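Local coordinates for tyrosine--tRNA ligase (Archaeoglobus fulgidus, PDB 2CYB), which binds L-tyrosine and, as a class I synthetase, probably activates it with ATP and passes it to the acceptor end of tRNA(Tyr), at residues L126-A129 with R130-L134; K80-F83 with E84-A87; V17-E20 with E21-R24; T52-K55 with L56-Q60. All blocks are in the same frame, centred on the assembly; numbering follows the deposited sequence.

Contact 1 of 4, residues L126-A129 with R130-L134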
loop_
_atom_site.group_PDB
_atom_site.type_symbol
_atom_site.label_atom_id
_atom_site.label_comp_id
_atom_site.label_asym_id
_atom_site.label_seq_id
_atom_site.Cartn_x
_atom_site.Cartn_y
_atom_site.Cartn_z
ATOM N N LEU A 126 -0.221 -4.939 6.502
ATOM C CA LEU A 126 -1.230 -5.619 5.698
ATOM C C LEU A 126 -2.572 -5.694 6.429
ATOM O O LEU A 126 -3.629 -5.534 5.815
ATOM C CB LEU A 126 -0.749 -7.023 5.312
ATOM C CG LEU A 126 0.476 -7.079 4.393
ATOM C CD1 LEU A 126 0.639 -8.496 3.887
ATOM C CD2 LEU A 126 0.326 -6.109 3.222
ATOM N N LYS A 127 -2.530 -5.931 7.736
ATOM C CA LYS A 127 -3.748 -6.004 8.542
ATOM C C LYS A 127 -4.397 -4.624 8.600
ATOM O O LYS A 127 -5.621 -4.490 8.457
ATOM C CB LYS A 127 -3.418 -6.486 9.954
ATOM C CG LYS A 127 -2.967 -7.938 10.011
ATOM C CD LYS A 127 -2.575 -8.346 11.428
ATOM C CE LYS A 127 -2.211 -9.823 11.495
ATOM N NZ LYS A 127 -1.839 -10.245 12.876
ATOM N N MET A 128 -3.580 -3.600 8.824
ATOM C CA MET A 128 -4.090 -2.227 8.857
ATOM C C MET A 128 -4.732 -1.888 7.507
ATOM O O MET A 128 -5.812 -1.290 7.451
ATOM C CB MET A 128 -2.954 -1.236 9.133
ATOM C CG MET A 128 -2.578 -1.087 10.596
ATOM S SD MET A 128 -3.885 -0.240 11.527
ATOM C CE MET A 128 -3.673 1.423 10.950
ATOM N N ALA A 129 -4.066 -2.267 6.418
ATOM C CA ALA A 129 -4.597 -1.982 5.081
ATOM C C ALA A 129 -5.921 -2.686 4.827
ATOM O O ALA A 129 -6.790 -2.153 4.145
ATOM C CB ALA A 129 -3.577 -2.382 3.997
ATOM N N ARG A 130 -6.068 -3.893 5.369
ATOM C CA ARG A 130 -7.286 -4.674 5.190
ATOM C C ARG A 130 -8.491 -4.064 5.914
ATOM O O ARG A 130 -9.629 -4.229 5.471
ATOM C CB ARG A 130 -7.051 -6.107 5.687
ATOM C CG ARG A 130 -8.315 -6.932 5.915
ATOM C CD ARG A 130 -9.005 -7.278 4.620
ATOM N NE ARG A 130 -10.176 -8.130 4.838
ATOM C CZ ARG A 130 -11.404 -7.678 5.077
ATOM N NH1 ARG A 130 -12.402 -8.535 5.259
ATOM N NH2 ARG A 130 -11.642 -6.374 5.120
ATOM N N ILE A 131 -8.247 -3.353 7.015
ATOM C CA ILE A 131 -9.355 -2.760 7.768
ATOM C C ILE A 131 -9.526 -1.254 7.591
ATOM O O ILE A 131 -10.411 -0.649 8.196
ATOM C CB ILE A 131 -9.235 -3.079 9.286
ATOM C CG1 ILE A 131 -8.026 -2.363 9.899
ATOM C CG2 ILE A 131 -9.052 -4.583 9.473
ATOM C CD1 ILE A 131 -7.939 -2.483 11.424
ATOM N N THR A 132 -8.696 -0.650 6.749
ATOM C CA THR A 132 -8.771 0.784 6.513
ATOM C C THR A 132 -9.286 1.085 5.099
ATOM O O THR A 132 -8.713 0.629 4.118
ATOM C CB THR A 132 -7.374 1.426 6.691
ATOM O OG1 THR A 132 -6.886 1.138 8.006
ATOM C CG2 THR A 132 -7.444 2.932 6.490
ATOM N N THR A 133 -10.379 1.834 4.987
ATOM C CA THR A 133 -10.889 2.170 3.662
ATOM C C THR A 133 -9.901 3.095 2.956
ATOM O O THR A 133 -9.186 3.870 3.596
ATOM C CB THR A 133 -12.260 2.903 3.726
ATOM O OG1 THR A 133 -12.099 4.164 4.390
ATOM C CG2 THR A 133 -13.282 2.067 4.465
ATOM N N LEU A 134 -9.841 2.995 1.633
ATOM C CA LEU A 134 -8.973 3.865 0.853
ATOM C C LEU A 134 -9.381 5.320 1.141
ATOM O O LEU A 134 -8.544 6.203 1.261
ATOM C CB LEU A 134 -9.130 3.570 -0.641
ATOM C CG LEU A 134 -8.380 4.518 -1.583
ATOM C CD1 LEU A 134 -6.882 4.526 -1.239
ATOM C CD2 LEU A 134 -8.602 4.084 -3.027
#
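T132 reaches back to the final turns of helix 119-131 and gives its hydroxyl to a main-chain carbonyl: T132 OG1 donates to M128 O at 2.7 Å. The hydroxyl arrives from above the carbonyl plane, 36° out of it. The first torsion explains the reach, since at chi1 -57° OG1 lies beside the residue's own backbone N, on the side of the preceding turn. M128 O is a shared acceptor, because I131 N also leans on it in a weak bond of 3.2 Å. The same I131 N donates to K127 O at 3.2 Å, while R130 N takes L126 O at 3.0 Å in the usual i to i+4 manner. This is the C-terminal end of helix 119-131, where a threonine hydroxyl serves one of the last carbonyls. I131 brings CG1 to 3.5 Å from M128 O and packs outward on N190 and L194. With an alanine in place of T132, M128 O would probably lose the hydroxyl that grips it from above its plane, and the chain leaving the helix would be held less firmly. R130 keeps its CB against L126 O and K127 O, but its guanidinium turns outward to a salt bridge with E79 of the second subunit. The next helix starts at once, with T133 OG1 capping R136 N, and L134 packs against L134 of the second subunit.

Contact 2 of 4, residues K80-F83 with E84-A87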
loop_
_atom_site.group_PDB
_atom_site.type_symbol
_atom_site.label_atom_id
_atom_site.label_comp_id
_atom_site.label_asym_id
_atom_site.label_seq_id
_atom_site.Cartn_x
_atom_site.Cartn_y
_atom_site.Cartn_z
ATOM N N LYS A 80 10.457 11.967 -1.635
ATOM C CA LYS A 80 11.515 12.884 -1.219
ATOM C C LYS A 80 12.898 12.496 -1.735
ATOM O O LYS A 80 13.912 13.018 -1.263
ATOM C CB LYS A 80 11.547 12.997 0.306
ATOM C CG LYS A 80 10.257 13.518 0.914
ATOM C CD LYS A 80 9.927 14.903 0.381
ATOM C CE LYS A 80 8.767 15.542 1.141
ATOM N NZ LYS A 80 7.479 14.820 0.957
ATOM N N GLY A 81 12.943 11.577 -2.695
ATOM C CA GLY A 81 14.220 11.171 -3.254
ATOM C C GLY A 81 14.520 9.688 -3.218
ATOM O O GLY A 81 13.659 8.856 -2.928
ATOM N N THR A 82 15.762 9.355 -3.535
ATOM C CA THR A 82 16.191 7.968 -3.533
ATOM C C THR A 82 16.542 7.563 -2.114
ATOM O O THR A 82 16.736 8.413 -1.236
ATOM C CB THR A 82 17.432 7.778 -4.408
ATOM O OG1 THR A 82 18.532 8.484 -3.825
ATOM C CG2 THR A 82 17.173 8.314 -5.813
ATOM N N PHE A 83 16.617 6.259 -1.884
ATOM C CA PHE A 83 16.966 5.765 -0.574
ATOM C C PHE A 83 18.338 6.295 -0.162
ATOM O O PHE A 83 18.548 6.630 1.003
ATOM C CB PHE A 83 16.943 4.237 -0.563
ATOM C CG PHE A 83 15.560 3.665 -0.477
ATOM C CD1 PHE A 83 15.033 2.917 -1.522
ATOM C CD2 PHE A 83 14.776 3.893 0.647
ATOM C CE1 PHE A 83 13.736 2.403 -1.446
ATOM C CE2 PHE A 83 13.480 3.384 0.733
ATOM C CZ PHE A 83 12.962 2.640 -0.316
ATOM N N GLU A 84 19.259 6.392 -1.120
ATOM C CA GLU A 84 20.600 6.899 -0.828
ATOM C C GLU A 84 20.570 8.352 -0.370
ATOM O O GLU A 84 21.181 8.710 0.642
ATOM C CB GLU A 84 21.507 6.787 -2.054
ATOM C CG GLU A 84 22.079 5.402 -2.287
ATOM C CD GLU A 84 23.291 5.422 -3.207
ATOM O OE1 GLU A 84 23.820 4.333 -3.520
ATOM O OE2 GLU A 84 23.718 6.529 -3.611
ATOM N N GLU A 85 19.868 9.189 -1.123
ATOM C CA GLU A 85 19.768 10.600 -0.785
ATOM C C GLU A 85 19.120 10.774 0.584
ATOM O O GLU A 85 19.572 11.580 1.400
ATOM C CB GLU A 85 18.950 11.330 -1.844
ATOM C CG GLU A 85 19.499 11.158 -3.250
ATOM C CD GLU A 85 18.622 11.806 -4.299
ATOM O OE1 GLU A 85 17.387 11.601 -4.254
ATOM O OE2 GLU A 85 19.170 12.511 -5.173
ATOM N N ILE A 86 18.068 10.003 0.838
ATOM C CA ILE A 86 17.359 10.087 2.108
ATOM C C ILE A 86 18.219 9.625 3.284
ATOM O O ILE A 86 18.130 10.177 4.383
ATOM C CB ILE A 86 16.053 9.264 2.049
ATOM C CG1 ILE A 86 15.098 9.920 1.043
ATOM C CG2 ILE A 86 15.413 9.170 3.441
ATOM C CD1 ILE A 86 13.881 9.078 0.694
ATOM N N ALA A 87 19.057 8.619 3.055
ATOM C CA ALA A 87 19.926 8.108 4.109
ATOM C C ALA A 87 20.889 9.202 4.576
ATOM O O ALA A 87 21.148 9.342 5.773
ATOM C CB ALA A 87 20.709 6.900 3.606
#
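E85 runs its extended side chain obliquely across T82, and its atoms can be followed in turn as far as OE1. E85 CB lies 3.5 Å from T82 OG1. E85 CG, set beside its own backbone N by chi1 of -56°, comes closer still, 2.9 Å from T82 OG1, a tight approach. Beyond it CD stays near the hydroxyl, and the chain ends with OE1 taking the amide of T82: T82 N donates to E85 OE1 at 2.9 Å, almost straight at 170°. The oxygen is met on its anti side, with the donor 25° out of the carboxylate plane. The return bond runs from E85 N to T82 OG1, 3.1 Å and nearly as straight, which completes the capping box at the start of helix 83-99. G81 passes close by, its CA 3.3 Å from E85 OE1; any CB there would strike that oxygen, and the backbone angles alone already call for glycine. I86 CD1 rests against G81 O at 3.6 Å. The backbone N of I86 donates to T82 O. Outward from the cap, F83 stacks its ring with Y76, and K80 sends NZ to N78 O and to a salt bridge with E40. The two reciprocal bonds satisfy the amides of T82 and E85 at the first turn, and the negative carboxylate lies at the positive end of the helix, where its charge is probably stabilised.

Contact 3 of 4, residues V17-E20 with E21-R24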
loop_
_atom_site.group_PDB
_atom_site.type_symbol
_atom_site.label_atom_id
_atom_site.label_comp_id
_atom_site.label_asym_id
_atom_site.label_seq_id
_atom_site.Cartn_x
_atom_site.Cartn_y
_atom_site.Cartn_z
ATOM N N VAL A 17 -4.924 18.475 22.705
ATOM C CA VAL A 17 -4.448 17.284 23.390
ATOM C C VAL A 17 -5.598 16.282 23.349
ATOM O O VAL A 17 -6.723 16.594 23.744
ATOM C CB VAL A 17 -4.063 17.561 24.854
ATOM C CG1 VAL A 17 -3.643 16.259 25.521
ATOM C CG2 VAL A 17 -2.927 18.576 24.913
ATOM N N VAL A 18 -5.313 15.089 22.843
ATOM C CA VAL A 18 -6.313 14.037 22.732
ATOM C C VAL A 18 -5.892 12.817 23.547
ATOM O O VAL A 18 -5.125 11.990 23.067
ATOM C CB VAL A 18 -6.489 13.607 21.263
ATOM C CG1 VAL A 18 -7.576 12.555 21.152
ATOM C CG2 VAL A 18 -6.816 14.823 20.403
ATOM N N THR A 19 -6.368 12.712 24.786
ATOM C CA THR A 19 -7.259 13.696 25.395
ATOM C C THR A 19 -6.581 14.196 26.667
ATOM O O THR A 19 -5.621 13.584 27.145
ATOM C CB THR A 19 -8.621 13.067 25.778
ATOM O OG1 THR A 19 -8.416 12.038 26.753
ATOM C CG2 THR A 19 -9.298 12.461 24.556
ATOM N N GLU A 20 -7.067 15.309 27.206
ATOM C CA GLU A 20 -6.501 15.874 28.430
ATOM C C GLU A 20 -6.486 14.849 29.575
ATOM O O GLU A 20 -5.457 14.628 30.221
ATOM C CB GLU A 20 -7.311 17.103 28.861
ATOM C CG GLU A 20 -7.166 18.324 27.959
ATOM C CD GLU A 20 -5.860 19.069 28.179
ATOM O OE1 GLU A 20 -5.595 19.481 29.328
ATOM O OE2 GLU A 20 -5.103 19.250 27.205
ATOM N N GLU A 21 -7.635 14.233 29.822
ATOM C CA GLU A 21 -7.758 13.250 30.892
ATOM C C GLU A 21 -6.774 12.100 30.709
ATOM O O GLU A 21 -6.101 11.694 31.661
ATOM C CB GLU A 21 -9.197 12.728 30.948
ATOM C CG GLU A 21 -10.228 13.849 31.057
ATOM C CD GLU A 21 -11.660 13.347 31.125
ATOM O OE1 GLU A 21 -12.090 12.629 30.197
ATOM O OE2 GLU A 21 -12.360 13.678 32.108
ATOM N N GLU A 22 -6.683 11.587 29.481
ATOM C CA GLU A 22 -5.770 10.491 29.170
ATOM C C GLU A 22 -4.338 10.896 29.485
ATOM O O GLU A 22 -3.563 10.109 30.031
ATOM C CB GLU A 22 -5.882 10.101 27.690
ATOM C CG GLU A 22 -7.121 9.286 27.340
ATOM C CD GLU A 22 -7.315 9.132 25.836
ATOM O OE1 GLU A 22 -6.301 9.079 25.109
ATOM O OE2 GLU A 22 -8.480 9.052 25.384
ATOM N N LEU A 23 -3.989 12.130 29.137
ATOM C CA LEU A 23 -2.646 12.635 29.391
ATOM C C LEU A 23 -2.382 12.669 30.894
ATOM O O LEU A 23 -1.305 12.286 31.353
ATOM C CB LEU A 23 -2.493 14.041 28.799
ATOM C CG LEU A 23 -1.225 14.818 29.149
ATOM C CD1 LEU A 23 0.015 14.010 28.780
ATOM C CD2 LEU A 23 -1.247 16.152 28.421
ATOM N N ARG A 24 -3.367 13.137 31.653
ATOM C CA ARG A 24 -3.223 13.208 33.104
ATOM C C ARG A 24 -3.035 11.806 33.677
ATOM O O ARG A 24 -2.026 11.525 34.324
ATOM C CB ARG A 24 -4.450 13.867 33.745
ATOM C CG ARG A 24 -4.367 13.956 35.274
ATOM C CD ARG A 24 -5.665 14.463 35.896
ATOM N NE ARG A 24 -5.855 15.903 35.744
ATOM C CZ ARG A 24 -5.135 16.828 36.378
ATOM N NH1 ARG A 24 -5.382 18.117 36.177
ATOM N NH2 ARG A 24 -4.171 16.467 37.214
HETATM O O HOH W 1 -11.041 11.164 27.628
#
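T19 caps the helix that starts right after it: E22 N donates to T19 OG1 in a long bond of 3.3 Å. With chi1 at 62°, OG1 stands between the residue's own backbone N and its carbonyl carbon, which brings it to the amide of E22. T19 OG1 is hydrogen-bonded to a water at 2.9 Å, and that water donates to E21 OE1 at 3.1 Å. E22 crosses the threonine obliquely, E22 CG 3.1 Å from T19 OG1, and its carboxylate stops short of T19 N, with E22 OE1 3.6 Å away; that amide, which follows a cis peptide bond, is buried without a partner, while OE1 goes instead to a salt bridge with R188. A valine in place of T19 would probably leave E22 N without its cap and the water with one grip fewer. V17 and L23 meet at about a right angle, CG1 of V17 3.8 Å from CD2 of L23. V17 CG1 is anti to its backbone N (chi1 177°), which aims it at the leucine. The turn joins strand 16-18, an outer strand running antiparallel to 200-204 and bonded to it through V18 and C201, to helix 20-28; V17 and L23 pack on helix 3-11, and V18 on helix 181-190.

Contact 4 of 4, residues T52-K55 with L56-Q60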
loop_
_atom_site.group_PDB
_atom_site.type_symbol
_atom_site.label_atom_id
_atom_site.label_comp_id
_atom_site.label_asym_id
_atom_site.label_seq_id
_atom_site.Cartn_x
_atom_site.Cartn_y
_atom_site.Cartn_z
ATOM N N THR A 52 8.100 21.296 16.985
ATOM C CA THR A 52 7.910 19.996 17.612
ATOM C C THR A 52 9.129 19.577 18.415
ATOM O O THR A 52 9.014 18.821 19.379
ATOM C CB THR A 52 7.557 18.902 16.567
ATOM O OG1 THR A 52 8.513 18.913 15.499
ATOM C CG2 THR A 52 6.157 19.136 16.005
ATOM N N VAL A 53 10.301 20.068 18.030
ATOM C CA VAL A 53 11.510 19.736 18.771
ATOM C C VAL A 53 11.407 20.345 20.167
ATOM O O VAL A 53 11.716 19.689 21.168
ATOM C CB VAL A 53 12.768 20.272 18.064
ATOM C CG1 VAL A 53 13.947 20.283 19.026
ATOM C CG2 VAL A 53 13.091 19.395 16.857
ATOM N N GLN A 54 10.956 21.594 20.231
ATOM C CA GLN A 54 10.811 22.280 21.512
ATOM C C GLN A 54 9.821 21.538 22.400
ATOM O O GLN A 54 10.023 21.437 23.608
ATOM C CB GLN A 54 10.349 23.732 21.303
ATOM C CG GLN A 54 10.071 24.506 22.605
ATOM C CD GLN A 54 11.307 24.689 23.471
ATOM O OE1 GLN A 54 11.292 24.386 24.664
ATOM N NE2 GLN A 54 12.379 25.196 22.876
ATOM N N LYS A 55 8.759 21.002 21.804
ATOM C CA LYS A 55 7.775 20.270 22.585
ATOM C C LYS A 55 8.399 18.992 23.145
ATOM O O LYS A 55 8.093 18.590 24.267
ATOM C CB LYS A 55 6.541 19.953 21.736
ATOM C CG LYS A 55 5.438 19.216 22.484
ATOM C CD LYS A 55 5.154 19.837 23.856
ATOM C CE LYS A 55 4.712 21.294 23.764
ATOM N NZ LYS A 55 4.572 21.922 25.119
ATOM N N LEU A 56 9.280 18.355 22.375
ATOM C CA LEU A 56 9.941 17.149 22.862
ATOM C C LEU A 56 10.838 17.498 24.050
ATOM O O LEU A 56 10.946 16.718 24.995
ATOM C CB LEU A 56 10.769 16.481 21.755
ATOM C CG LEU A 56 9.980 15.686 20.704
ATOM C CD1 LEU A 56 10.941 15.068 19.703
ATOM C CD2 LEU A 56 9.157 14.592 21.381
ATOM N N MET A 57 11.478 18.665 24.004
ATOM C CA MET A 57 12.341 19.093 25.105
ATOM C C MET A 57 11.490 19.397 26.333
ATOM O O MET A 57 11.912 19.153 27.461
ATOM C CB MET A 57 13.176 20.316 24.709
ATOM C CG MET A 57 14.266 19.996 23.697
ATOM S SD MET A 57 15.377 21.376 23.347
ATOM C CE MET A 57 16.647 21.086 24.559
ATOM N N ASP A 58 10.292 19.931 26.117
ATOM C CA ASP A 58 9.386 20.209 27.229
ATOM C C ASP A 58 9.051 18.863 27.874
ATOM O O ASP A 58 9.139 18.704 29.086
ATOM C CB ASP A 58 8.071 20.838 26.741
ATOM C CG ASP A 58 8.244 22.250 26.189
ATOM O OD1 ASP A 58 7.256 22.788 25.630
ATOM O OD2 ASP A 58 9.345 22.821 26.318
ATOM N N LEU A 59 8.666 17.895 27.046
ATOM C CA LEU A 59 8.292 16.562 27.525
ATOM C C LEU A 59 9.408 15.851 28.275
ATOM O O LEU A 59 9.166 15.199 29.296
ATOM C CB LEU A 59 7.818 15.696 26.348
ATOM C CG LEU A 59 6.392 15.993 25.879
ATOM C CD1 LEU A 59 6.191 15.541 24.433
ATOM C CD2 LEU A 59 5.409 15.304 26.808
ATOM N N GLN A 60 10.628 15.968 27.766
ATOM C CA GLN A 60 11.782 15.344 28.404
ATOM C C GLN A 60 12.006 16.007 29.769
ATOM O O GLN A 60 12.389 15.353 30.743
ATOM C CB GLN A 60 13.008 15.511 27.503
ATOM C CG GLN A 60 14.230 14.702 27.904
ATOM C CD GLN A 60 14.947 15.286 29.101
ATOM O OE1 GLN A 60 15.283 16.468 29.112
ATOM N NE2 GLN A 60 15.190 14.460 30.114
#
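K55 NZ is gripped by three acceptors: the carboxylate of D58 one turn further on, and the main-chain carbonyls of I10 and R12. The bond from K55 NZ to D58 OD1 is 2.9 Å, part of a salt bridge, and uses the anti lone pair, the one facing away from the other carboxylate oxygen. The lysine reaches it by doubling back. CG lies anti to the backbone N (chi1 -178°), then the chain bends at chi2 and again at chi3, so that it crosses D58 at about a right angle and brings K55 CE to within 3.5 Å of D58 OD1. D58 has a second charged partner, since OD2 pairs with R12 NH1. Along the backbone the helix bonds run regularly: D58 N to Q54 O and L59 N to K55 O are both 2.9 Å, with L56 N on T52 O at 3.0 Å. L59 also leans its CG on K55 O, 3.5 Å away. This is helix 47-61 of the beta-alpha-beta crossover between strands 34-39 and 65-70 of the Rossmann fold, and its first turn carries the end of the HIGH motif. L56 packs on both strands, and T52 OG1 bonds to Y39 OH and H49 O. Buried as it is, the ammonium has three oxygens around it, and the carboxylate is paired with both a lysine and an arginine; K55 and D58 therefore probably both stay charged.

How the contacts relate
From the N terminus the order is contact 3, contact 4, contact 2, contact 1, all in series, none nested or crossing. Contact 3 closes the turn from the outer strand 16-18 into helix 20-28. Contact 4 lies within helix 47-61; its centre is about 17 Å from that of contact 3, and the chain around helix 3-11 meets both. Contact 2 starts helix 83-99 on the opposite side of the chain's centre from contact 3, their centres about 36 Å apart. Contact 1 closes the bend from helix 119-131 into helix 134-140. Within one chain contacts 1 and 2 do not touch, yet in the homodimer F83 of contact 2 packs on K127 of the second subunit.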